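Glyco_hydro_cc domain-containing protein (Blastomyces gilchristii, PDB 6UB0) cleaves beta-1,3-glucan as a curdlan-specific exo-beta-1,3-glucanase of glycoside hydrolase family 128, subgroup III. Local coordinates at residues A[23-31]-A[39-47]; A[52-63]-A[96-104]. One frame throughout, in Å; residues are numbered along the deposited sequence.

Contact 1: A[23-31]-A[39-47]; sequences FSWSYNWEP and GIEYVPMLW. With BGC (beta-D-glucopyranose), chain B.
Ser24, Ser26, Glu41 and Val43 join two parallel strands through their backbones. Glu41 N gives an almost straight bond to Ser24 O (2.8 Å, 178°), then Ser26 N donates to Glu41 O and Val43 N to Ser26 O. Trp25 and Glu41 project from one face of the sheet, Ser26 and Tyr42 from the other. Beyond the strands the two segments stay joined by the bond from Met45 N to Glu30 O, 3.0 Å.

The side-chain polar contacts centre on Tyr42. With CG anti to the backbone N (chi1 171°), its ring runs along the sheet until OH lies 2.8 Å from Asn28 OD1 and 2.8 Å from Glu30 O; its proton may go to either. The Asn28 amide stands nearly perpendicular to the ring, with OD1 at the ring edge. OD1 also accepts from Glu30 N, an Asx turn that shapes the loop, while Asn28 ND2 is bound to Arg32 O.

Apolar contacts follow Met45. A bend at chi3 (-85°) carries CE to 3.9 Å from Tyr27 CE2, and SD makes an oblique Met-aromatic contact with the Trp29 indole.

Two tryptophans receive the sugar. Beta-D-glucopyranose lies over one Trp29 face, its C5 3.6 Å from CD2, while Tyr27 OH, bonded to Thr175 O, is near the rim of the opposite face. Trp47 NE1 donates to O2 of the sugar at 3.0 Å. Trp29 NE1 is bonded to Glu176 OE2, which probably limits rotation of the indole. Polar contacts among Tyr42, Asn28 and Glu30 order the loop carrying Trp29, consistent with a sugar platform beside the Trp47 N-H donor.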
loop_
_atom_site.group_PDB
_atom_site.type_symbol
_atom_site.label_atom_id
_atom_site.label_comp_id
_atom_site.label_asym_id
_atom_site.label_seq_id
_atom_site.Cartn_x
_atom_site.Cartn_y
_atom_site.Cartn_z
ATOM N N PHE A 23 13.154 -2.063 -7.696
ATOM C CA PHE A 23 11.750 -1.591 -7.663
ATOM C C PHE A 23 10.978 -2.314 -8.754
ATOM O O PHE A 23 11.496 -2.506 -9.856
ATOM C CB PHE A 23 11.712 -0.063 -7.763
ATOM C CG PHE A 23 12.501 0.599 -6.661
ATOM C CD1 PHE A 23 12.059 0.604 -5.350
ATOM C CD2 PHE A 23 13.689 1.229 -6.924
ATOM C CE1 PHE A 23 12.794 1.215 -4.340
ATOM C CE2 PHE A 23 14.390 1.885 -5.931
ATOM C CZ PHE A 23 13.986 1.825 -4.635
ATOM N N SER A 24 9.785 -2.779 -8.436
ATOM C CA SER A 24 8.948 -3.470 -9.432
ATOM C C SER A 24 7.684 -2.675 -9.635
ATOM O O SER A 24 7.026 -2.947 -10.648
ATOM C CB SER A 24 8.692 -4.879 -8.994
ATOM O OG SER A 24 7.955 -4.881 -7.799
ATOM N N TRP A 25 7.342 -1.759 -8.709
ATOM C CA TRP A 25 6.014 -1.132 -8.733
ATOM C C TRP A 25 5.993 0.256 -8.085
ATOM O O TRP A 25 6.920 0.671 -7.338
ATOM C CB TRP A 25 4.996 -2.077 -8.087
ATOM C CG TRP A 25 5.090 -2.178 -6.603
ATOM C CD1 TRP A 25 6.020 -2.862 -5.886
ATOM C CD2 TRP A 25 4.218 -1.557 -5.642
ATOM N NE1 TRP A 25 5.793 -2.712 -4.548
ATOM C CE2 TRP A 25 4.692 -1.926 -4.368
ATOM C CE3 TRP A 25 3.086 -0.724 -5.762
ATOM C CZ2 TRP A 25 4.079 -1.462 -3.204
ATOM C CZ3 TRP A 25 2.489 -0.272 -4.616
ATOM C CH2 TRP A 25 2.945 -0.692 -3.367
ATOM N N SER A 26 4.903 0.955 -8.393
ATOM C CA SER A 26 4.648 2.332 -7.979
ATOM C C SER A 26 3.163 2.526 -7.735
ATOM O O SER A 26 2.347 1.785 -8.314
ATOM C CB SER A 26 5.125 3.309 -8.961
ATOM O OG SER A 26 4.341 3.246 -10.105
ATOM N N TYR A 27 2.832 3.534 -6.923
ATOM C CA TYR A 27 1.446 4.031 -6.804
ATOM C C TYR A 27 1.571 5.439 -6.269
ATOM O O TYR A 27 2.640 5.780 -5.784
ATOM C CB TYR A 27 0.586 3.048 -5.994
ATOM C CG TYR A 27 0.543 3.261 -4.507
ATOM C CD1 TYR A 27 1.652 2.958 -3.727
ATOM C CD2 TYR A 27 -0.592 3.780 -3.879
ATOM C CE1 TYR A 27 1.627 3.181 -2.349
ATOM C CE2 TYR A 27 -0.649 3.925 -2.505
ATOM C CZ TYR A 27 0.469 3.653 -1.739
ATOM O OH TYR A 27 0.506 3.882 -0.376
ATOM N N ASN A 28 0.491 6.166 -6.376
ATOM C CA ASN A 28 0.426 7.589 -6.045
ATOM C C ASN A 28 -0.893 7.952 -5.382
ATOM O O ASN A 28 -1.255 9.140 -5.456
ATOM C CB ASN A 28 0.590 8.415 -7.312
ATOM C CG ASN A 28 -0.474 8.245 -8.369
ATOM O OD1 ASN A 28 -1.316 7.340 -8.334
ATOM N ND2 ASN A 28 -0.437 9.157 -9.310
ATOM N N TRP A 29 -1.543 6.986 -4.741
ATOM C CA TRP A 29 -2.829 7.220 -4.029
ATOM C C TRP A 29 -3.892 7.774 -4.971
ATOM O O TRP A 29 -4.890 8.343 -4.449
ATOM C CB TRP A 29 -2.601 8.211 -2.891
ATOM C CG TRP A 29 -1.741 7.737 -1.766
ATOM C CD1 TRP A 29 -2.161 7.036 -0.685
ATOM C CD2 TRP A 29 -0.321 7.932 -1.601
ATOM N NE1 TRP A 29 -1.111 6.768 0.138
ATOM C CE2 TRP A 29 0.029 7.306 -0.390
ATOM C CE3 TRP A 29 0.673 8.557 -2.351
ATOM C CZ2 TRP A 29 1.330 7.248 0.097
ATOM C CZ3 TRP A 29 1.970 8.543 -1.846
ATOM C CH2 TRP A 29 2.284 7.948 -0.626
ATOM N N GLU A 30 -3.709 7.651 -6.293
ATOM C CA GLU A 30 -4.660 8.169 -7.283
ATOM C C GLU A 30 -5.054 6.999 -8.159
ATOM O O GLU A 30 -4.385 5.960 -8.146
ATOM C CB GLU A 30 -4.062 9.253 -8.181
ATOM C CG GLU A 30 -3.685 10.513 -7.454
ATOM C CD GLU A 30 -4.890 11.206 -6.873
ATOM O OE1 GLU A 30 -6.012 11.029 -7.427
ATOM O OE2 GLU A 30 -4.703 11.889 -5.848
ATOM N N PRO A 31 -6.125 7.172 -8.958
ATOM C CA PRO A 31 -6.505 6.161 -9.947
ATOM C C PRO A 31 -5.682 6.208 -11.261
ATOM O O PRO A 31 -5.717 5.226 -12.018
ATOM C CB PRO A 31 -7.999 6.513 -10.136
ATOM C CG PRO A 31 -8.022 8.032 -10.047
ATOM C CD PRO A 31 -7.072 8.311 -8.902
ATOM N N GLY A 39 9.677 -0.129 -16.871
ATOM C CA GLY A 39 10.055 -1.328 -16.101
ATOM C C GLY A 39 9.404 -1.361 -14.720
ATOM O O GLY A 39 9.742 -2.250 -13.922
ATOM N N ILE A 40 8.452 -0.475 -14.418
ATOM C CA ILE A 40 7.754 -0.602 -13.097
ATOM C C ILE A 40 6.249 -0.542 -13.277
ATOM O O ILE A 40 5.776 0.216 -14.141
ATOM C CB ILE A 40 8.276 0.372 -12.043
ATOM C CG1 ILE A 40 8.403 1.784 -12.575
ATOM C CG2 ILE A 40 9.586 -0.112 -11.403
ATOM C CD1 ILE A 40 8.942 2.708 -11.547
ATOM N N GLU A 41 5.570 -1.433 -12.554
ATOM C CA GLU A 41 4.117 -1.666 -12.649
ATOM C C GLU A 41 3.484 -0.561 -11.817
ATOM O O GLU A 41 3.715 -0.552 -10.634
ATOM C CB GLU A 41 3.705 -3.020 -12.092
ATOM C CG GLU A 41 2.204 -3.234 -12.157
ATOM C CD GLU A 41 1.722 -4.462 -11.413
ATOM O OE1 GLU A 41 2.487 -5.446 -11.401
ATOM O OE2 GLU A 41 0.581 -4.425 -10.868
ATOM N N TYR A 42 2.758 0.346 -12.463
ATOM C CA TYR A 42 1.864 1.288 -11.750
ATOM C C TYR A 42 0.636 0.509 -11.263
ATOM O O TYR A 42 0.050 -0.358 -11.987
ATOM C CB TYR A 42 1.443 2.441 -12.660
ATOM C CG TYR A 42 0.377 3.300 -12.058
ATOM C CD1 TYR A 42 0.678 4.098 -10.965
ATOM C CD2 TYR A 42 -0.928 3.265 -12.527
ATOM C CE1 TYR A 42 -0.278 4.900 -10.388
ATOM C CE2 TYR A 42 -1.894 4.068 -11.947
ATOM C CZ TYR A 42 -1.565 4.853 -10.851
ATOM O OH TYR A 42 -2.479 5.633 -10.236
ATOM N N VAL A 43 0.204 0.818 -10.037
ATOM C CA VAL A 43 -1.001 0.186 -9.459
ATOM C C VAL A 43 -2.031 1.280 -9.206
ATOM O O VAL A 43 -1.871 2.114 -8.327
ATOM C CB VAL A 43 -0.674 -0.593 -8.173
ATOM C CG1 VAL A 43 -1.928 -1.237 -7.621
ATOM C CG2 VAL A 43 0.404 -1.618 -8.428
ATOM N N PRO A 44 -3.158 1.290 -9.952
ATOM C CA PRO A 44 -4.216 2.261 -9.681
ATOM C C PRO A 44 -4.840 2.058 -8.300
ATOM O O PRO A 44 -4.874 0.912 -7.831
ATOM C CB PRO A 44 -5.231 1.995 -10.807
ATOM C CG PRO A 44 -4.416 1.316 -11.864
ATOM C CD PRO A 44 -3.418 0.461 -11.116
ATOM N N MET A 45 -5.240 3.175 -7.675
ATOM C CA MET A 45 -6.000 3.167 -6.400
ATOM C C MET A 45 -7.370 3.829 -6.552
ATOM O O MET A 45 -7.467 4.950 -7.037
ATOM C CB MET A 45 -5.194 3.802 -5.274
ATOM C CG MET A 45 -6.064 4.042 -4.036
ATOM S SD MET A 45 -5.178 4.781 -2.663
ATOM C CE MET A 45 -4.453 3.352 -1.876
ATOM N N LEU A 46 -8.392 3.113 -6.094
ATOM C CA LEU A 46 -9.705 3.683 -5.692
ATOM C C LEU A 46 -9.595 4.206 -4.257
ATOM O O LEU A 46 -9.662 3.433 -3.362
ATOM C CB LEU A 46 -10.782 2.605 -5.814
ATOM C CG LEU A 46 -12.193 3.101 -5.505
ATOM C CD1 LEU A 46 -12.417 4.423 -6.205
ATOM C CD2 LEU A 46 -13.263 2.063 -5.913
ATOM N N TRP A 47 -9.344 5.492 -4.099
ATOM C CA TRP A 47 -8.940 6.126 -2.816
ATOM C C TRP A 47 -10.101 6.107 -1.825
ATOM O O TRP A 47 -9.858 5.968 -0.624
ATOM C CB TRP A 47 -8.481 7.545 -3.118
ATOM C CG TRP A 47 -7.946 8.269 -1.931
ATOM C CD1 TRP A 47 -6.649 8.326 -1.516
ATOM C CD2 TRP A 47 -8.721 8.987 -0.958
ATOM N NE1 TRP A 47 -6.546 9.111 -0.406
ATOM C CE2 TRP A 47 -7.808 9.489 -0.015
ATOM C CE3 TRP A 47 -10.087 9.282 -0.807
ATOM C CZ2 TRP A 47 -8.232 10.282 1.062
ATOM C CZ3 TRP A 47 -10.500 10.049 0.264
ATOM C CH2 TRP A 47 -9.579 10.535 1.185
HETATM C C2 BGC B . -3.162 11.197 1.058
HETATM C C3 BGC B . -2.831 11.158 -0.405
HETATM C C4 BGC B . -1.432 11.718 -0.541
HETATM C C5 BGC B . -0.453 10.937 0.361
HETATM C C6 BGC B . 1.011 11.384 0.474
HETATM C C1 BGC B . -2.146 10.496 1.915
HETATM O O2 BGC B . -4.417 10.516 1.169
HETATM O O3 BGC B . -3.838 11.795 -1.249
HETATM O O4 BGC B . -1.182 11.629 -1.943
HETATM O O5 BGC B . -0.815 11.000 1.745
HETATM O O6 BGC B . 1.001 12.813 0.745
HETATM O O HOH W 1 -2.270 4.500 -7.202
#

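Contact 2: A[52-63]-A[96-104]; sequences YGSWNADAEAGI and YMNPYAARA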
loop_
_atom_site.group_PDB
_atom_site.type_symbol
_atom_site.label_atom_id
_atom_site.label_comp_id
_atom_site.label_asym_id
_atom_site.label_seq_id
_atom_site.Cartn_x
_atom_site.Cartn_y
_atom_site.Cartn_z
ATOM N N TYR A 52 -15.357 7.344 -7.151
ATOM C CA TYR A 52 -16.381 6.386 -7.634
ATOM C C TYR A 52 -16.811 6.778 -9.045
ATOM O O TYR A 52 -16.937 5.874 -9.923
ATOM C CB TYR A 52 -17.608 6.384 -6.724
ATOM C CG TYR A 52 -17.416 5.754 -5.374
ATOM C CD1 TYR A 52 -16.232 5.129 -5.009
ATOM C CD2 TYR A 52 -18.449 5.762 -4.457
ATOM C CE1 TYR A 52 -16.079 4.527 -3.773
ATOM C CE2 TYR A 52 -18.315 5.174 -3.210
ATOM C CZ TYR A 52 -17.124 4.570 -2.855
ATOM O OH TYR A 52 -17.046 3.976 -1.633
ATOM N N GLY A 53 -16.938 8.087 -9.253
ATOM C CA GLY A 53 -17.300 8.730 -10.519
ATOM C C GLY A 53 -16.506 8.222 -11.704
ATOM O O GLY A 53 -17.117 8.025 -12.735
ATOM N N SER A 54 -15.186 8.039 -11.572
ATOM C CA SER A 54 -14.270 7.733 -12.708
ATOM C C SER A 54 -13.726 6.302 -12.637
ATOM O O SER A 54 -13.065 5.849 -13.598
ATOM C CB SER A 54 -13.159 8.749 -12.785
ATOM O OG SER A 54 -12.255 8.580 -11.719
ATOM N N TRP A 55 -13.960 5.609 -11.530
ATOM C CA TRP A 55 -13.290 4.318 -11.229
ATOM C C TRP A 55 -13.473 3.316 -12.380
ATOM O O TRP A 55 -12.510 2.646 -12.753
ATOM C CB TRP A 55 -13.817 3.738 -9.930
ATOM C CG TRP A 55 -13.147 2.457 -9.601
ATOM C CD1 TRP A 55 -13.730 1.248 -9.382
ATOM C CD2 TRP A 55 -11.734 2.268 -9.475
ATOM N NE1 TRP A 55 -12.772 0.307 -9.145
ATOM C CE2 TRP A 55 -11.543 0.912 -9.142
ATOM C CE3 TRP A 55 -10.626 3.121 -9.566
ATOM C CZ2 TRP A 55 -10.280 0.390 -8.889
ATOM C CZ3 TRP A 55 -9.371 2.595 -9.342
ATOM C CH2 TRP A 55 -9.203 1.253 -9.014
ATOM N N ASN A 56 -14.679 3.181 -12.923
ATOM C CA ASN A 56 -14.880 2.245 -14.058
ATOM C C ASN A 56 -13.752 2.532 -15.062
ATOM O O ASN A 56 -12.988 1.556 -15.420
ATOM C CB ASN A 56 -16.332 2.401 -14.479
ATOM C CG ASN A 56 -17.071 2.614 -13.180
ATOM O OD1 ASN A 56 -17.160 3.751 -12.667
ATOM N ND2 ASN A 56 -17.330 1.509 -12.499
ATOM N N ALA A 57 -13.781 3.791 -15.551
ATOM C CA ALA A 57 -12.951 4.293 -16.665
ATOM C C ALA A 57 -11.500 4.121 -16.276
ATOM O O ALA A 57 -10.714 3.681 -17.108
ATOM C CB ALA A 57 -13.270 5.737 -16.942
ATOM N N ASP A 58 -11.170 4.432 -15.022
ATOM C CA ASP A 58 -9.762 4.435 -14.544
ATOM C C ASP A 58 -9.246 2.995 -14.505
ATOM O O ASP A 58 -8.172 2.759 -15.067
ATOM C CB ASP A 58 -9.650 5.136 -13.192
ATOM C CG ASP A 58 -10.104 6.589 -13.167
ATOM O OD1 ASP A 58 -9.771 7.339 -14.100
ATOM O OD2 ASP A 58 -10.719 6.974 -12.142
ATOM N N ALA A 59 -10.007 2.052 -13.924
ATOM C CA ALA A 59 -9.642 0.614 -13.909
ATOM C C ALA A 59 -9.430 0.130 -15.367
ATOM O O ALA A 59 -8.496 -0.679 -15.651
ATOM C CB ALA A 59 -10.692 -0.189 -13.169
ATOM N N GLU A 60 -10.253 0.623 -16.300
ATOM C CA GLU A 60 -10.150 0.206 -17.726
ATOM C C GLU A 60 -8.779 0.596 -18.302
ATOM O O GLU A 60 -8.159 -0.303 -18.865
ATOM C CB GLU A 60 -11.294 0.787 -18.567
ATOM C CG GLU A 60 -12.589 -0.064 -18.735
ATOM C CD GLU A 60 -12.641 -1.647 -18.707
ATOM O OE1 GLU A 60 -11.729 -2.264 -19.275
ATOM O OE2 GLU A 60 -13.665 -2.236 -18.236
ATOM N N ALA A 61 -8.343 1.869 -18.223
ATOM C CA ALA A 61 -7.060 2.364 -18.799
ATOM C C ALA A 61 -5.887 1.535 -18.269
ATOM O O ALA A 61 -4.968 1.182 -19.077
ATOM C CB ALA A 61 -6.863 3.830 -18.479
ATOM N N GLY A 62 -5.922 1.269 -16.959
ATOM C CA GLY A 62 -4.810 0.678 -16.194
ATOM C C GLY A 62 -4.632 -0.781 -16.546
ATOM O O GLY A 62 -3.467 -1.191 -16.781
ATOM N N ILE A 63 -5.741 -1.531 -16.541
ATOM C CA ILE A 63 -5.777 -2.943 -17.022
ATOM C C ILE A 63 -5.299 -2.908 -18.474
ATOM O O ILE A 63 -4.390 -3.677 -18.780
ATOM C CB ILE A 63 -7.168 -3.575 -16.867
ATOM C CG1 ILE A 63 -7.489 -3.839 -15.399
ATOM C CG2 ILE A 63 -7.294 -4.854 -17.691
ATOM C CD1 ILE A 63 -8.962 -3.952 -15.110
ATOM N N TYR A 96 -17.497 -1.828 -6.742
ATOM C CA TYR A 96 -16.552 -1.041 -7.578
ATOM C C TYR A 96 -15.254 -1.825 -7.830
ATOM O O TYR A 96 -14.620 -1.584 -8.864
ATOM C CB TYR A 96 -16.268 0.327 -6.939
ATOM C CG TYR A 96 -17.351 1.362 -7.132
ATOM C CD1 TYR A 96 -17.557 1.942 -8.371
ATOM C CD2 TYR A 96 -18.117 1.821 -6.065
ATOM C CE1 TYR A 96 -18.528 2.911 -8.569
ATOM C CE2 TYR A 96 -19.085 2.807 -6.238
ATOM C CZ TYR A 96 -19.297 3.349 -7.503
ATOM O OH TYR A 96 -20.272 4.301 -7.732
ATOM N N MET A 97 -14.884 -2.757 -6.948
ATOM C CA MET A 97 -13.665 -3.591 -7.104
ATOM C C MET A 97 -13.972 -5.012 -7.661
ATOM O O MET A 97 -13.281 -5.422 -8.634
ATOM C CB MET A 97 -12.953 -3.666 -5.757
ATOM C CG MET A 97 -12.644 -2.265 -5.185
ATOM S SD MET A 97 -11.266 -1.383 -5.977
ATOM C CE MET A 97 -9.922 -2.551 -5.766
ATOM N N ASN A 98 -14.852 -5.801 -7.012
ATOM C CA ASN A 98 -15.140 -7.227 -7.374
ATOM C C ASN A 98 -15.258 -7.445 -8.883
ATOM O O ASN A 98 -14.960 -8.528 -9.353
ATOM C CB ASN A 98 -16.452 -7.748 -6.778
ATOM C CG ASN A 98 -16.272 -8.394 -5.423
ATOM O OD1 ASN A 98 -15.311 -8.100 -4.727
ATOM N ND2 ASN A 98 -17.190 -9.260 -5.023
ATOM N N PRO A 99 -15.887 -6.515 -9.635
ATOM C CA PRO A 99 -16.003 -6.600 -11.093
ATOM C C PRO A 99 -14.728 -6.815 -11.911
ATOM O O PRO A 99 -14.843 -7.308 -12.964
ATOM C CB PRO A 99 -16.528 -5.220 -11.524
ATOM C CG PRO A 99 -16.820 -4.453 -10.227
ATOM C CD PRO A 99 -16.780 -5.470 -9.107
ATOM N N TYR A 100 -13.580 -6.359 -11.420
ATOM C CA TYR A 100 -12.261 -6.486 -12.090
ATOM C C TYR A 100 -11.498 -7.709 -11.589
ATOM O O TYR A 100 -10.327 -7.832 -11.894
ATOM C CB TYR A 100 -11.470 -5.196 -11.880
ATOM C CG TYR A 100 -12.242 -4.021 -12.393
ATOM C CD1 TYR A 100 -12.251 -3.742 -13.738
ATOM C CD2 TYR A 100 -13.046 -3.264 -11.545
ATOM C CE1 TYR A 100 -12.980 -2.691 -14.242
ATOM C CE2 TYR A 100 -13.832 -2.245 -12.046
ATOM C CZ TYR A 100 -13.798 -1.972 -13.401
ATOM O OH TYR A 100 -14.523 -0.960 -13.937
ATOM N N ALA A 101 -12.146 -8.579 -10.831
ATOM C CA ALA A 101 -11.510 -9.761 -10.205
ATOM C C ALA A 101 -10.868 -10.657 -11.267
ATOM O O ALA A 101 -9.814 -11.236 -10.971
ATOM C CB ALA A 101 -12.520 -10.537 -9.413
ATOM N N ALA A 102 -11.490 -10.775 -12.437
ATOM C CA ALA A 102 -11.047 -11.706 -13.499
ATOM C C ALA A 102 -9.771 -11.153 -14.158
ATOM O O ALA A 102 -8.926 -11.950 -14.583
ATOM C CB ALA A 102 -12.173 -11.953 -14.483
ATOM N N ARG A 103 -9.589 -9.831 -14.143
ATOM C CA ARG A 103 -8.534 -9.145 -14.927
ATOM C C ARG A 103 -7.437 -8.562 -14.024
ATOM O O ARG A 103 -6.401 -8.165 -14.521
ATOM C CB ARG A 103 -9.220 -8.147 -15.862
ATOM C CG ARG A 103 -9.864 -8.854 -17.051
ATOM C CD ARG A 103 -10.865 -8.066 -17.898
ATOM N NE ARG A 103 -11.791 -7.174 -17.192
ATOM C CZ ARG A 103 -12.000 -5.898 -17.506
ATOM N NH1 ARG A 103 -11.323 -5.338 -18.498
ATOM N NH2 ARG A 103 -12.833 -5.165 -16.768
ATOM N N ALA A 104 -7.599 -8.587 -12.713
ATOM C CA ALA A 104 -6.608 -7.948 -11.834
ATOM C C ALA A 104 -6.746 -8.509 -10.427
ATOM O O ALA A 104 -7.879 -8.978 -10.042
ATOM C CB ALA A 104 -6.825 -6.455 -11.894
#
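Arg103 NH1 donates to Glu60 OE1 at 3.2 Å in a nearly straight bond (177°), the sounder half of a two-pronged salt bridge. OE1 lies in the guanidinium plane and is met on its syn side; the second prong, Arg103 NH2 to Glu60 OE2 at 3.4 Å, is weak. Bends at chi2 of Glu60 and chi3 of Arg103 bring the two groups together, and Ile63 CD1 sits over the rim of one guanidinium face.

Deeper in, chi1 of -179° swings the Trp55 indole away from its own backbone N and over to the loop. Its NE1 comes within 2.7 Å of Tyr96 O, but the N-H points well off the line and the bond is weak. That same carbonyl oxygen lies at the edge of the Tyr100 ring. Met97 SD, 3.5 Å from Trp55 CZ2, adds an oblique Met-aromatic contact.

Two tyrosines of the loop segment pack on the helix. Ala59 CB rests over the face of Tyr100, 3.6 Å from the ring centroid, in a CH-pi contact; Ile63 CD1 approaches CD1 of Tyr100 obliquely at 3.6 Å. Tyr52 and Tyr96 form an offset stack, centroids 4.4 Å apart and planes at 24°, with Tyr96 CE2 over the rim of the Tyr52 ring.

Leu70 of strand 69-71 touches Met97, Tyr100 and Ala104 from the inner side. In a TIM barrel, this is an outer helix, 52-64, packed on the helix-to-strand connection that runs from the end of helix 86-96 through a short 3-10 segment at 98-100 into strand 105-111.

Overall arrangement
The two contacts follow one another along the chain and touch at several points, among them Leu46, whose N packs on Trp55 CZ3 and whose CD2 packs on Tyr96 CB, and Pro31 against Asp58. The centre of contact 1 lies about 9 Å from the chain centre, that of contact 2 about 17 Å; both are partly buried, contact 2 nearer the surface. Contact 1 joins neighbouring barrel strands by backbone bonds and extends them into loops at the glucan pocket. In contact 2, in the outer layer, side chains do the joining, with a salt bridge at the exposed margin. Trp29 and Trp47 of contact 1 meet the sugar, whereas the aromatics of contact 2 fill a helix-loop interface.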